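Side-chain contact in putative oxygenase (Streptomyces viridochromogenes Tue57, PDB 4XAA), which is probably an iron- and 2-oxoglutarate-dependent oxygenase of orthosomycin biosynthesis, built on a double-stranded beta-helix: residues A39-L42 with I43-T47. Numbering follows the deposited sequence.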
loop_
_atom_site.group_PDB
_atom_site.type_symbol
_atom_site.label_atom_id
_atom_site.label_comp_id
_atom_site.label_asym_id
_atom_site.label_seq_id
_atom_site.Cartn_x
_atom_site.Cartn_y
_atom_site.Cartn_z
ATOM N N ALA A 39 0.727 -14.135 4.101
ATOM C CA ALA A 39 0.082 -13.042 4.809
ATOM C C ALA A 39 -0.929 -13.567 5.816
ATOM O O ALA A 39 -0.905 -13.183 6.986
ATOM C CB ALA A 39 -0.594 -12.093 3.834
ATOM N N GLU A 40 -1.804 -14.456 5.365
ATOM C CA GLU A 40 -2.836 -15.000 6.232
ATOM C C GLU A 40 -2.216 -15.715 7.418
ATOM O O GLU A 40 -2.675 -15.554 8.551
ATOM C CB GLU A 40 -3.751 -15.951 5.463
ATOM C CG GLU A 40 -4.573 -15.267 4.381
ATOM C CD GLU A 40 -5.569 -16.214 3.727
ATOM O OE1 GLU A 40 -5.970 -17.190 4.402
ATOM O OE2 GLU A 40 -5.945 -15.990 2.548
ATOM N N ARG A 41 -1.158 -16.482 7.175
ATOM C CA ARG A 41 -0.480 -17.148 8.281
ATOM C C ARG A 41 0.032 -16.144 9.320
ATOM O O ARG A 41 0.057 -16.425 10.516
ATOM C CB ARG A 41 0.673 -18.001 7.773
ATOM C CG ARG A 41 1.323 -18.827 8.868
ATOM C CD ARG A 41 2.090 -19.998 8.284
ATOM N NE ARG A 41 3.429 -19.614 7.860
ATOM C CZ ARG A 41 3.767 -19.353 6.604
ATOM N NH1 ARG A 41 2.856 -19.444 5.644
ATOM N NH2 ARG A 41 5.021 -19.011 6.313
ATOM N N LEU A 42 0.430 -14.967 8.859
ATOM C CA LEU A 42 0.867 -13.936 9.766
ATOM C C LEU A 42 -0.319 -13.435 10.568
ATOM O O LEU A 42 -0.214 -13.202 11.783
ATOM C CB LEU A 42 1.514 -12.785 9.004
ATOM C CG LEU A 42 2.921 -13.054 8.495
ATOM C CD1 LEU A 42 3.362 -11.891 7.643
ATOM C CD2 LEU A 42 3.862 -13.266 9.661
ATOM N N ILE A 43 -1.450 -13.283 9.879
ATOM C CA ILE A 43 -2.615 -12.652 10.469
ATOM C C ILE A 43 -3.279 -13.577 11.470
ATOM O O ILE A 43 -3.663 -13.142 12.546
ATOM C CB ILE A 43 -3.630 -12.225 9.406
ATOM C CG1 ILE A 43 -3.079 -11.071 8.568
ATOM C CG2 ILE A 43 -4.910 -11.751 10.045
ATOM C CD1 ILE A 43 -3.773 -10.928 7.220
ATOM N N THR A 44 -3.399 -14.852 11.133
ATOM C CA THR A 44 -4.075 -15.788 12.024
ATOM C C THR A 44 -3.364 -15.955 13.363
ATOM O O THR A 44 -3.986 -16.370 14.333
ATOM C CB THR A 44 -4.228 -17.187 11.399
ATOM O OG1 THR A 44 -2.944 -17.798 11.305
ATOM C CG2 THR A 44 -4.855 -17.109 10.030
ATOM N N ARG A 45 -2.072 -15.651 13.429
ATOM C CA ARG A 45 -1.356 -15.738 14.707
ATOM C C ARG A 45 -1.880 -14.687 15.668
ATOM O O ARG A 45 -2.046 -14.930 16.860
ATOM C CB ARG A 45 0.146 -15.567 14.517
ATOM C CG ARG A 45 0.802 -16.761 13.875
ATOM C CD ARG A 45 2.198 -16.425 13.385
ATOM N NE ARG A 45 2.814 -17.567 12.721
ATOM C CZ ARG A 45 3.972 -17.522 12.072
ATOM N NH1 ARG A 45 4.651 -16.386 11.983
ATOM N NH2 ARG A 45 4.450 -18.617 11.508
ATOM N N PHE A 46 -2.143 -13.508 15.129
ATOM C CA PHE A 46 -2.735 -12.460 15.916
ATOM C C PHE A 46 -4.175 -12.805 16.265
ATOM O O PHE A 46 -4.568 -12.818 17.436
ATOM C CB PHE A 46 -2.691 -11.132 15.164
ATOM C CG PHE A 46 -3.256 -9.992 15.947
ATOM C CD1 PHE A 46 -4.614 -9.722 15.926
ATOM C CD2 PHE A 46 -2.426 -9.187 16.717
ATOM C CE1 PHE A 46 -5.132 -8.679 16.661
ATOM C CE2 PHE A 46 -2.943 -8.144 17.438
ATOM C CZ PHE A 46 -4.301 -7.891 17.411
ATOM N N THR A 47 -4.956 -13.066 15.227
ATOM C CA THR A 47 -6.399 -13.167 15.353
ATOM C C THR A 47 -6.845 -14.428 16.067
ATOM O O THR A 47 -7.772 -14.400 16.866
ATOM C CB THR A 47 -7.074 -13.151 13.990
ATOM O OG1 THR A 47 -6.718 -14.344 13.283
ATOM C CG2 THR A 47 -6.649 -11.928 13.193
#
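R41 swings CG away from its backbone N (chi1 -174°) and then bends at chi3, while R45, with CG opposite its carbonyl carbon (chi1 -73°), runs extended back along the helix, placing the two side by side. R45 NH2 stands 3.9 Å from R41 NE, at the edge of that guanidinium and near its plane; R41 CG in turn lies over one face of the R45 guanidinium, the two planes 78° apart. Any repulsion is probably eased by separate partners: R41 NH2 forms a salt bridge with E83, and R45 NH1 donates to the carbonyl of D79. L42 CD2 makes a van der Waals contact with R45 NH1, 4.0 Å away. The alpha-helical bond from I43 N to A39 O measures 2.9 Å, and that from T44 N to E40 O 2.8 Å. T44 OG1 reaches back weakly to R41 O at 3.4 Å, and L42 O, only weakly bonded by R45 N, accepts from Y56 OH. This i/i+4 arginine pair rides the last turns of helix 29-47, beside W80, which R41 and L42 touch; on the buried side, A39 and I43 pack on strand 105-114, and I43 and F46 on L69 of strand 68-72, joining helix to large antiparallel sheet.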